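Local coordinates for protein triosephosphate isomerase (Toxoplasma gondii, PDB 5UPR) that probably catalyses the reversible interconversion of D-glyceraldehyde 3-phosphate and dihydroxyacetone phosphate, an isomerisation step shared by glycolysis and gluconeogenesis, as a homodimer, at residues G20-Q26 and F52-V56; V37-Q41 and Q62-Q66; P87-K91 and A126-L132; K188-A192 and N230-L234. All blocks are in the same frame, centred on the assembly; numbering follows the deposited sequence. Where two conformers were deposited one is given.

How the contacts relate
All four contacts join neighbouring elements of one TIM barrel. Contacts 1 and 2 interleave along the chain, their segments 20-26, 37-41, 52-56 and 62-66 alternating: contact 1 joins the starts of the helices after the first two strands, contact 2 the entrances of the second and third strands, with centres about 19 Å apart. Contact 3 comes next in sequence, its centre about 23 Å from that of contact 1; both touch the second subunit, which contacts 2 and 4 do not. Contact 4 lies across the barrel, about 33 Å centre to centre from contact 3; its segment 188-192 probably includes the C-terminal hinge of the flexible active-site loop familiar from this family.

Contact 1 of 4, residues G20-Q26 and F52-V56; sequences GTTAKTQ and FISQV
In this TIM barrel, the helices that follow the first two strands, 22-34 and 53-59, meet through their first turns, each with the residues just before it. The closest CA atoms are those of Thr25 and Phe52, 7.1 Å apart, and the contact buries 317 Å². The packing centres on Phe52 (chi1 m), whose ring has Thr21 O over one face; Thr21 C and Thr22 N each lie 3.4 Å from Phe52 CE1. Gly20, at phi 153° and psi 139°, has a backbone that calls for glycine, and a CB would crowd Phe52 CE2. Thr25 points its CA-to-CB bond toward the other segment and so offers a methyl, CG2, to Val56 CG2 at 3.6 Å. The dimer interface is close by: Thr22 OG1 hydrogen-bonds Lys93 NZ of the second subunit. Hydrogen bonding within the chain starts with the N-cap: Thr21, in the p rotamer, accepts from Lys24 N through OG1 at 3.1 Å, a role for which a short hydroxyl side chain is well suited. Thr21 O receives both Thr25 N (2.9 Å) and Thr25 OG1 (2.8 Å). Across the interface, Gln55, extended with chi1 and chi2 both t, reaches the opposite helix with its amide: Thr22 O accepts Gln55 NE2 at 3.0 Å, nearly linearly (173°), while also taking Gln26 N at 3.1 Å.

Contact 2 of 4, residues V37-Q41 and Q62-Q66; sequences VSFEQ and QPRVQ
A single carboxylate oxygen takes both bonds of the salt bridge here: Glu40 OE2 lies 2.7 Å from Arg64 NE and 2.9 Å from Arg64 NH2. Although the CA-to-CB bond of Glu40 points away, chi1 and chi2 both at m curl the carboxylate back, and Glu40 O sits over one face of the guanidinium. Arg64, also m and m, starts toward its partner. Neither backbone pairs with the other; Phe39 and Arg64 have the nearest CA atoms, 6.6 Å apart. Ser38 makes an ST turn, its OG accepting Glu40 N at 3.1 Å, while Gln62 to Val65 form a type I beta turn in which Pro63, with phi held near -60°, fits the second position. Phe39 (chi1 m) supplies the apolar part: CE2 meets Val65 CG2 at 3.5 Å, the methyl lying at the ring edge, and CD2 is 3.8 Å from Gln62 OE1. The site is where the chain enters the parallel TIM-barrel strands 42-47 and 65-69; Phe39 and Val65 both touch Val44, and Phe39 also meets Ile258 of helix 253-260. The chemistry is thus layered, with aromatic and aliphatic groups buried against the barrel and the ion pair left on the exposed side, where solvent can reach its charges.

Contact 3 of 4, residues P87-K91 and A126-L132; sequences PKMIK and AALNEGL
Pro87, in the first turn of helix 87-92, turns its ring toward the end of helix 117-129; lacking an amide hydrogen suits a first-turn place, where no earlier helical carbonyl needs one. Its CB packs 3.6 Å from Ala127 CA and 3.7 Å from Leu132 CD1, and its CG lies 3.9 Å from Ala126 CB, the small alanines permitting a CA-to-CA approach of 5.0 Å between Pro87 and Ala127. Next in register are Lys88 with Glu130, then Lys91 with Leu132. Lys91 departs from a fully extended chain at chi2 (p), which brings NZ to Gly131 O at 3.1 Å, a hydrogen bond, with CG 3.3 Å from Glu130 O. Lys88 stays t through chi3 and leads its amine away, while its CG lies 3.5 Å from Glu130 OE1. Glu130, m and m, sends OE2 to a hydrogen bond with Gln76. Gly131, at phi 80°, is the C-prime residue of a Schellman motif, with Leu132 N to Ala127 O (3.0 Å) and Gly131 N to Leu128 O (3.0 Å). Leu132 (m, t) reaches Ile90 CG2 with CD2 at 4.1 Å. Beneath, Ile90, Ala127 and Leu132, the last residue before strand 133-138, all rest on Val98, so both helices share TIM-barrel strand 97-100 as their floor.

Contact 4 of 4, residues K188-A192 and N230-L234; sequences KTATA and NAKEL
Asn230 opens the helical segment 230-234 with its CB toward the extended backbone of 188-192, where Thr189, Ala190 and Thr191 have phi near -60° and psi between 136° and 156°. In the p rotamer, Asn230 ND2 comes within 3.3 Å of Thr189 OG1, but the angle is poor for a hydrogen bond; both groups instead donate to Ser225 O, and Asn230 OD1 accepts Lys227 N. Ala231 faces away, its small methyl fitting against Phe243 of strand 242-245. The two segments belong to a TIM barrel, and Lys188 to Ala190 probably correspond to the C-terminal hinge of the mobile active-site loop in this family; the hydrogen bond between Ala190 N and Tyr222 OH is consistent with the closed form of that loop seen in relatives. Glu233, extended with chi1 and chi2 both t, lays CG 3.9 Å from Ala192 CB, and its OE2 reaches Ala192 N through a water, at 2.6 Å and 3.2 Å from that water respectively. Leu234 (m, t) is the apolar partner, CD1 being 3.9 Å from Thr189 CG2 and CD2 3.8 Å from Ala190 O. Leu234 CA lies 4.6 Å from Ala192 CA, an approach that alanine's lone methyl permits, and a second water donates to Leu234 O at 2.6 Å and Ala192 O at 2.8 Å.

Contact 1 of 4, residues G20-Q26 and F52-V56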
loop_
_atom_site.group_PDB
_atom_site.type_symbol
_atom_site.label_atom_id
_atom_site.label_comp_id
_atom_site.label_asym_id
_atom_site.label_seq_id
_atom_site.Cartn_x
_atom_site.Cartn_y
_atom_site.Cartn_z
ATOM N N GLY A 20 -4.775 -11.760 6.520
ATOM C CA GLY A 20 -4.369 -11.341 7.863
ATOM C C GLY A 20 -5.517 -10.726 8.646
ATOM O O GLY A 20 -6.304 -9.943 8.110
ATOM N N THR A 21 -5.560 -11.084 9.917
ATOM C CA THR A 21 -6.319 -10.404 10.950
ATOM C C THR A 21 -5.440 -10.304 12.205
ATOM O O THR A 21 -4.345 -10.900 12.269
ATOM C CB THR A 21 -7.589 -11.187 11.363
ATOM O OG1 THR A 21 -7.191 -12.379 11.983
ATOM C CG2 THR A 21 -8.462 -11.558 10.163
ATOM N N THR A 22 -5.921 -9.583 13.203
ATOM C CA THR A 22 -5.141 -9.420 14.437
ATOM C C THR A 22 -4.853 -10.813 15.061
ATOM O O THR A 22 -3.707 -11.120 15.399
ATOM C CB THR A 22 -5.866 -8.514 15.447
ATOM O OG1 THR A 22 -6.056 -7.238 14.843
ATOM C CG2 THR A 22 -5.000 -8.301 16.687
ATOM N N ALA A 23 -5.870 -11.671 15.108
ATOM C CA ALA A 23 -5.704 -12.994 15.715
ATOM C C ALA A 23 -4.846 -13.928 14.883
ATOM O O ALA A 23 -4.060 -14.662 15.409
ATOM C CB ALA A 23 -7.081 -13.620 16.039
ATOM N N LYS A 24 -5.009 -13.906 13.566
ATOM C CA LYS A 24 -4.193 -14.788 12.690
ATOM C C LYS A 24 -2.729 -14.339 12.696
ATOM O O LYS A 24 -1.833 -15.153 12.634
ATOM C CB LYS A 24 -4.752 -14.846 11.278
ATOM C CG LYS A 24 -6.134 -15.527 11.259
ATOM C CD LYS A 24 -6.860 -15.240 9.951
ATOM C CE LYS A 24 -7.815 -16.366 9.539
ATOM N NZ LYS A 24 -7.842 -16.426 8.049
ATOM N N THR A 25 -2.500 -13.020 12.803
ATOM C CA THR A 25 -1.159 -12.508 12.953
ATOM C C THR A 25 -0.509 -13.051 14.244
ATOM O O THR A 25 0.654 -13.450 14.239
ATOM C CB THR A 25 -1.156 -10.967 12.913
ATOM O OG1 THR A 25 -1.637 -10.529 11.651
ATOM C CG2 THR A 25 0.220 -10.419 13.163
ATOM N N GLN A 26 -1.266 -13.035 15.327
ATOM C CA GLN A 26 -0.791 -13.500 16.637
ATOM C C GLN A 26 -0.456 -14.994 16.540
ATOM O O GLN A 26 0.589 -15.434 17.007
ATOM C CB GLN A 26 -1.837 -13.245 17.748
ATOM C CG GLN A 26 -1.268 -13.463 19.139
ATOM C CD GLN A 26 -2.282 -13.183 20.256
ATOM O OE1 GLN A 26 -3.450 -13.582 20.185
ATOM N NE2 GLN A 26 -1.840 -12.513 21.297
ATOM N N PHE A 52 -0.488 -4.890 9.913
ATOM C CA PHE A 52 -0.076 -5.815 10.956
ATOM C C PHE A 52 1.454 -5.845 11.231
ATOM O O PHE A 52 1.904 -6.564 12.130
ATOM C CB PHE A 52 -0.571 -7.254 10.607
ATOM C CG PHE A 52 -2.059 -7.338 10.425
ATOM C CD1 PHE A 52 -2.890 -7.201 11.522
ATOM C CD2 PHE A 52 -2.637 -7.398 9.156
ATOM C CE1 PHE A 52 -4.280 -7.205 11.365
ATOM C CE2 PHE A 52 -3.992 -7.393 8.986
ATOM C CZ PHE A 52 -4.845 -7.279 10.087
ATOM N N ILE A 53 2.248 -5.098 10.469
ATOM C CA ILE A 53 3.710 -5.158 10.667
ATOM C C ILE A 53 4.126 -4.754 12.070
ATOM O O ILE A 53 4.953 -5.438 12.652
ATOM C CB ILE A 53 4.464 -4.323 9.622
ATOM C CG1 ILE A 53 4.329 -5.016 8.239
ATOM C CG2 ILE A 53 5.921 -4.238 10.015
ATOM C CD1 ILE A 53 4.834 -4.212 7.055
ATOM N N SER A 54 3.543 -3.670 12.621
ATOM C CA SER A 54 3.982 -3.251 13.969
ATOM C C SER A 54 3.686 -4.263 15.058
ATOM O O SER A 54 4.488 -4.435 15.980
ATOM C CB SER A 54 3.446 -1.876 14.368
ATOM O OG SER A 54 2.072 -1.961 14.673
ATOM N N GLN A 55 2.570 -4.970 14.930
ATOM C CA GLN A 55 2.194 -6.035 15.860
ATOM C C GLN A 55 3.219 -7.199 15.797
ATOM O O GLN A 55 3.634 -7.751 16.826
ATOM C CB GLN A 55 0.792 -6.567 15.494
ATOM C CG GLN A 55 0.299 -7.758 16.328
ATOM C CD GLN A 55 -1.012 -8.360 15.835
ATOM O OE1 GLN A 55 -1.746 -7.753 15.084
ATOM N NE2 GLN A 55 -1.290 -9.559 16.253
ATOM N N VAL A 56 3.629 -7.544 14.577
ATOM C CA VAL A 56 4.637 -8.588 14.418
ATOM C C VAL A 56 5.964 -8.127 15.037
ATOM O O VAL A 56 6.596 -8.886 15.798
ATOM C CB VAL A 56 4.839 -8.963 12.930
ATOM C CG1 VAL A 56 5.946 -9.952 12.752
ATOM C CG2 VAL A 56 3.577 -9.541 12.345
#

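Contact 2 of 4, residues V37-Q41 and Q62-Q66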
loop_
_atom_site.group_PDB
_atom_site.type_symbol
_atom_site.label_atom_id
_atom_site.label_comp_id
_atom_site.label_asym_id
_atom_site.label_seq_id
_atom_site.Cartn_x
_atom_site.Cartn_y
_atom_site.Cartn_z
ATOM N N VAL A 37 12.500 -25.901 15.476
ATOM C CA VAL A 37 13.468 -26.110 14.440
ATOM C C VAL A 37 14.383 -24.914 14.643
ATOM O O VAL A 37 13.906 -23.831 15.022
ATOM C CB VAL A 37 12.750 -26.078 13.056
ATOM C CG1 VAL A 37 13.655 -25.723 11.859
ATOM C CG2 VAL A 37 11.989 -27.393 12.852
ATOM N N SER A 38 15.680 -25.125 14.478
ATOM C CA SER A 38 16.617 -24.006 14.606
ATOM C C SER A 38 16.596 -23.234 13.310
ATOM O O SER A 38 16.546 -23.834 12.264
ATOM C CB SER A 38 18.034 -24.455 14.939
ATOM O OG SER A 38 18.847 -23.304 15.072
ATOM N N PHE A 39 16.590 -21.914 13.389
ATOM C CA PHE A 39 16.713 -21.053 12.226
ATOM C C PHE A 39 18.150 -20.539 12.128
ATOM O O PHE A 39 18.408 -19.585 11.374
ATOM C CB PHE A 39 15.760 -19.826 12.314
ATOM C CG PHE A 39 14.276 -20.151 12.452
ATOM C CD1 PHE A 39 13.747 -21.447 12.421
ATOM C CD2 PHE A 39 13.404 -19.121 12.554
ATOM C CE1 PHE A 39 12.397 -21.671 12.546
ATOM C CE2 PHE A 39 12.039 -19.318 12.715
ATOM C CZ PHE A 39 11.533 -20.596 12.725
ATOM N N GLU A 40 19.113 -21.131 12.825
ATOM C CA GLU A 40 20.493 -20.581 12.829
ATOM C C GLU A 40 21.137 -20.451 11.427
ATOM O O GLU A 40 21.811 -19.463 11.156
ATOM C CB GLU A 40 21.412 -21.373 13.766
ATOM C CG GLU A 40 21.178 -21.111 15.243
ATOM C CD GLU A 40 21.770 -19.796 15.733
ATOM O OE1 GLU A 40 22.556 -19.860 16.698
ATOM O OE2 GLU A 40 21.462 -18.703 15.177
ATOM N N GLN A 41 20.904 -21.417 10.548
ATOM C CA GLN A 41 21.549 -21.446 9.258
ATOM C C GLN A 41 20.798 -20.717 8.107
ATOM O O GLN A 41 21.244 -20.734 6.975
ATOM C CB GLN A 41 21.727 -22.913 8.837
ATOM C CG GLN A 41 22.366 -23.835 9.847
ATOM C CD GLN A 41 22.957 -25.040 9.115
ATOM O OE1 GLN A 41 23.984 -24.891 8.448
ATOM N NE2 GLN A 41 22.291 -26.219 9.183
ATOM N N GLN A 62 12.306 -13.953 17.930
ATOM C CA GLN A 62 13.325 -14.715 17.229
ATOM C C GLN A 62 14.061 -13.587 16.522
ATOM O O GLN A 62 13.444 -12.955 15.680
ATOM C CB GLN A 62 12.638 -15.652 16.252
ATOM C CG GLN A 62 12.053 -16.825 16.976
ATOM C CD GLN A 62 12.762 -18.122 16.708
ATOM O OE1 GLN A 62 13.862 -18.165 16.174
ATOM N NE2 GLN A 62 12.067 -19.215 17.021
ATOM N N PRO A 63 15.320 -13.253 16.948
ATOM C CA PRO A 63 16.098 -12.257 16.168
ATOM C C PRO A 63 16.312 -12.693 14.717
ATOM O O PRO A 63 16.310 -11.854 13.796
ATOM C CB PRO A 63 17.434 -12.168 16.905
ATOM C CG PRO A 63 17.308 -12.977 18.190
ATOM C CD PRO A 63 15.904 -13.525 18.273
ATOM N N ARG A 64 16.445 -13.999 14.528
ATOM C CA ARG A 64 16.651 -14.556 13.203
ATOM C C ARG A 64 15.496 -14.391 12.235
ATOM O O ARG A 64 15.719 -14.608 11.047
ATOM C CB ARG A 64 17.002 -16.054 13.268
ATOM C CG ARG A 64 18.276 -16.412 14.001
ATOM C CD ARG A 64 19.504 -15.908 13.271
ATOM N NE ARG A 64 20.745 -16.404 13.880
ATOM C CZ ARG A 64 21.975 -15.906 13.660
ATOM N NH1 ARG A 64 22.185 -14.870 12.843
ATOM N NH2 ARG A 64 23.013 -16.431 14.267
ATOM N N VAL A 65 14.290 -14.069 12.719
ATOM C CA VAL A 65 13.166 -13.691 11.820
ATOM C C VAL A 65 13.046 -12.173 11.719
ATOM O O VAL A 65 12.979 -11.492 12.721
ATOM C CB VAL A 65 11.813 -14.286 12.241
ATOM C CG1 VAL A 65 10.748 -13.955 11.210
ATOM C CG2 VAL A 65 11.947 -15.810 12.410
ATOM N N GLN A 66 13.045 -11.661 10.506
ATOM C CA GLN A 66 12.921 -10.249 10.235
ATOM C C GLN A 66 11.611 -10.002 9.510
ATOM O O GLN A 66 11.028 -10.902 8.932
ATOM C CB GLN A 66 14.111 -9.805 9.406
ATOM C CG GLN A 66 15.458 -9.908 10.115
ATOM C CD GLN A 66 16.524 -9.166 9.383
ATOM O OE1 GLN A 66 16.938 -9.573 8.333
ATOM N NE2 GLN A 66 16.924 -8.020 9.912
#

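Contact 3 of 4, residues P87-K91 and A126-L132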
loop_
_atom_site.group_PDB
_atom_site.type_symbol
_atom_site.label_atom_id
_atom_site.label_comp_id
_atom_site.label_asym_id
_atom_site.label_seq_id
_atom_site.Cartn_x
_atom_site.Cartn_y
_atom_site.Cartn_z
ATOM N N PRO A 87 10.077 4.241 1.090
ATOM C CA PRO A 87 11.120 3.442 1.722
ATOM C C PRO A 87 11.715 4.141 2.939
ATOM O O PRO A 87 12.150 3.471 3.886
ATOM C CB PRO A 87 12.141 3.263 0.602
ATOM C CG PRO A 87 11.785 4.297 -0.459
ATOM C CD PRO A 87 10.297 4.450 -0.360
ATOM N N LYS A 88 11.744 5.453 2.934
ATOM C CA LYS A 88 12.296 6.190 4.094
ATOM C C LYS A 88 11.406 5.933 5.297
ATOM O O LYS A 88 11.919 5.693 6.391
ATOM C CB LYS A 88 12.373 7.667 3.756
ATOM C CG LYS A 88 12.978 8.549 4.834
ATOM C CD LYS A 88 13.086 9.975 4.276
ATOM C CE LYS A 88 13.267 10.991 5.322
ATOM N NZ LYS A 88 14.670 11.120 5.654
HETATM N N MSE A 89 10.080 5.976 5.116
HETATM C CA MSE A 89 9.144 5.689 6.222
HETATM C C MSE A 89 9.339 4.289 6.765
HETATM O O MSE A 89 9.346 4.056 8.007
HETATM C CB MSE A 89 7.704 5.870 5.690
HETATM C CG MSE A 89 6.695 5.618 6.778
HETATM SE SE MSE A 89 4.882 5.672 6.095
HETATM C CE MSE A 89 4.682 7.619 5.972
ATOM N N ILE A 90 9.450 3.333 5.819
ATOM C CA ILE A 90 9.542 1.914 6.161
ATOM C C ILE A 90 10.840 1.715 6.979
ATOM O O ILE A 90 10.838 1.128 8.038
ATOM C CB ILE A 90 9.476 1.044 4.880
ATOM C CG1 ILE A 90 8.034 1.065 4.317
ATOM C CG2 ILE A 90 9.863 -0.401 5.150
ATOM C CD1 ILE A 90 7.951 0.612 2.868
ATOM N N LYS A 91 11.946 2.265 6.494
ATOM C CA LYS A 91 13.216 2.124 7.196
ATOM C C LYS A 91 13.200 2.755 8.597
ATOM O O LYS A 91 13.698 2.177 9.564
ATOM C CB LYS A 91 14.354 2.755 6.355
ATOM C CG LYS A 91 15.736 2.717 7.001
ATOM C CD LYS A 91 16.203 1.286 7.088
ATOM C CE LYS A 91 17.541 1.144 7.826
ATOM N NZ LYS A 91 18.031 -0.188 7.460
ATOM N N ALA A 126 15.077 3.459 -5.004
ATOM C CA ALA A 126 14.628 4.275 -3.889
ATOM C C ALA A 126 14.793 3.544 -2.556
ATOM O O ALA A 126 15.258 4.118 -1.551
ATOM C CB ALA A 126 13.196 4.676 -4.090
ATOM N N ALA A 127 14.441 2.249 -2.565
ATOM C CA ALA A 127 14.547 1.404 -1.375
ATOM C C ALA A 127 16.002 1.258 -0.922
ATOM O O ALA A 127 16.347 1.432 0.267
ATOM C CB ALA A 127 13.916 0.061 -1.653
ATOM N N LEU A 128 16.867 0.915 -1.888
ATOM C CA LEU A 128 18.300 0.764 -1.570
ATOM C C LEU A 128 18.928 2.061 -1.123
ATOM O O LEU A 128 19.737 2.065 -0.179
ATOM C CB LEU A 128 19.032 0.199 -2.790
ATOM C CG LEU A 128 18.681 -1.177 -3.309
ATOM C CD1 LEU A 128 19.437 -1.433 -4.621
ATOM C CD2 LEU A 128 18.940 -2.221 -2.212
ATOM N N ASN A 129 18.584 3.176 -1.776
ATOM C CA ASN A 129 19.043 4.515 -1.327
ATOM C C ASN A 129 18.702 4.773 0.138
ATOM O O ASN A 129 19.421 5.461 0.777
ATOM C CB ASN A 129 18.430 5.670 -2.108
ATOM C CG ASN A 129 18.969 5.823 -3.534
ATOM O OD1 ASN A 129 19.997 5.220 -3.941
ATOM N ND2 ASN A 129 18.257 6.672 -4.311
ATOM N N GLU A 130 17.586 4.264 0.650
ATOM C CA GLU A 130 17.218 4.487 2.056
ATOM C C GLU A 130 17.680 3.366 2.994
ATOM O O GLU A 130 17.186 3.286 4.109
ATOM C CB GLU A 130 15.709 4.671 2.170
ATOM C CG GLU A 130 15.208 5.916 1.478
ATOM C CD GLU A 130 15.612 7.223 2.138
ATOM O OE1 GLU A 130 15.867 7.270 3.382
ATOM O OE2 GLU A 130 15.641 8.214 1.393
ATOM N N GLY A 131 18.616 2.525 2.560
ATOM C CA GLY A 131 19.145 1.480 3.445
ATOM C C GLY A 131 18.293 0.205 3.626
ATOM O O GLY A 131 18.634 -0.601 4.458
ATOM N N LEU A 132 17.265 -0.004 2.796
ATOM C CA LEU A 132 16.511 -1.244 2.882
ATOM C C LEU A 132 17.191 -2.365 2.133
ATOM O O LEU A 132 17.994 -2.109 1.223
ATOM C CB LEU A 132 15.072 -1.102 2.305
ATOM C CG LEU A 132 14.170 -0.106 3.093
ATOM C CD1 LEU A 132 12.899 0.109 2.318
ATOM C CD2 LEU A 132 13.869 -0.666 4.509
#

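Contact 4 of 4, residues K188-A192 and N230-L234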
loop_
_atom_site.group_PDB
_atom_site.type_symbol
_atom_site.label_atom_id
_atom_site.label_comp_id
_atom_site.label_asym_id
_atom_site.label_seq_id
_atom_site.Cartn_x
_atom_site.Cartn_y
_atom_site.Cartn_z
ATOM N N LYS A 188 1.515 -25.834 -10.094
ATOM C CA LYS A 188 2.499 -26.304 -11.059
ATOM C C LYS A 188 3.891 -25.851 -10.592
ATOM O O LYS A 188 4.452 -24.917 -11.125
ATOM C CB LYS A 188 2.188 -25.818 -12.489
ATOM C CG LYS A 188 0.747 -26.001 -12.995
ATOM C CD LYS A 188 0.474 -25.164 -14.249
ATOM C CE LYS A 188 -0.856 -25.509 -14.852
ATOM N NZ LYS A 188 -0.959 -25.052 -16.261
ATOM N N THR A 189 4.432 -26.524 -9.581
ATOM C CA THR A 189 5.792 -26.252 -9.103
ATOM C C THR A 189 6.795 -26.542 -10.214
ATOM O O THR A 189 6.676 -27.520 -10.946
ATOM C CB THR A 189 6.104 -27.120 -7.852
ATOM O OG1 THR A 189 4.958 -27.123 -7.014
ATOM C CG2 THR A 189 7.277 -26.564 -7.061
ATOM N N ALA A 190 7.769 -25.669 -10.410
ATOM C CA ALA A 190 8.910 -26.007 -11.263
ATOM C C ALA A 190 9.550 -27.334 -10.834
ATOM O O ALA A 190 9.591 -27.665 -9.639
ATOM C CB ALA A 190 9.945 -24.946 -11.175
ATOM N N THR A 191 10.033 -28.127 -11.809
ATOM C CA THR A 191 10.945 -29.227 -11.467
ATOM C C THR A 191 12.205 -28.697 -10.818
ATOM O O THR A 191 12.560 -27.555 -11.029
ATOM C CB THR A 191 11.284 -30.102 -12.689
ATOM O OG1 THR A 191 11.968 -29.285 -13.631
ATOM C CG2 THR A 191 9.965 -30.677 -13.277
ATOM N N ALA A 192 12.868 -29.527 -10.039
ATOM C CA ALA A 192 14.192 -29.260 -9.500
ATOM C C ALA A 192 15.177 -28.898 -10.622
ATOM O O ALA A 192 15.933 -27.955 -10.472
ATOM C CB ALA A 192 14.727 -30.486 -8.756
ATOM N N ASN A 230 7.812 -30.568 -1.386
ATOM C CA ASN A 230 8.665 -30.406 -2.592
ATOM C C ASN A 230 9.993 -29.613 -2.399
ATOM O O ASN A 230 10.837 -29.554 -3.324
ATOM C CB ASN A 230 7.863 -29.881 -3.807
ATOM C CG ASN A 230 7.315 -28.471 -3.620
ATOM O OD1 ASN A 230 7.954 -27.617 -3.001
ATOM N ND2 ASN A 230 6.082 -28.226 -4.153
ATOM N N ALA A 231 10.179 -28.980 -1.235
ATOM C CA ALA A 231 11.293 -28.047 -1.026
ATOM C C ALA A 231 12.652 -28.689 -0.957
ATOM O O ALA A 231 13.623 -28.161 -1.508
ATOM C CB ALA A 231 11.044 -27.217 0.260
ATOM N N LYS A 232 12.748 -29.850 -0.301
ATOM C CA LYS A 232 14.073 -30.499 -0.203
ATOM C C LYS A 232 14.646 -30.844 -1.563
ATOM O O LYS A 232 15.778 -30.604 -1.798
ATOM C CB LYS A 232 14.031 -31.745 0.666
ATOM C CG LYS A 232 13.924 -31.435 2.136
ATOM C CD LYS A 232 13.971 -32.738 2.947
ATOM C CE LYS A 232 14.599 -32.551 4.329
ATOM N NZ LYS A 232 15.785 -31.609 4.353
ATOM N N GLU A 233 13.846 -31.390 -2.464
ATOM C CA GLU A 233 14.317 -31.715 -3.802
ATOM C C GLU A 233 14.725 -30.427 -4.552
ATOM O O GLU A 233 15.796 -30.364 -5.164
ATOM C CB GLU A 233 13.242 -32.477 -4.574
ATOM C CG GLU A 233 13.702 -33.008 -5.931
ATOM C CD GLU A 233 12.537 -33.425 -6.846
ATOM O OE1 GLU A 233 11.342 -33.380 -6.466
ATOM O OE2 GLU A 233 12.798 -33.851 -7.963
ATOM N N LEU A 234 13.899 -29.400 -4.458
ATOM C CA LEU A 234 14.247 -28.113 -5.091
ATOM C C LEU A 234 15.583 -27.540 -4.642
ATOM O O LEU A 234 16.383 -27.097 -5.466
ATOM C CB LEU A 234 13.117 -27.090 -4.876
ATOM C CG LEU A 234 11.921 -27.244 -5.824
ATOM C CD1 LEU A 234 10.764 -26.492 -5.208
ATOM C CD2 LEU A 234 12.295 -26.604 -7.130
HETATM O O HOH W 1 17.141 -27.714 -7.906
HETATM O O HOH W 2 11.670 -32.483 -9.910
#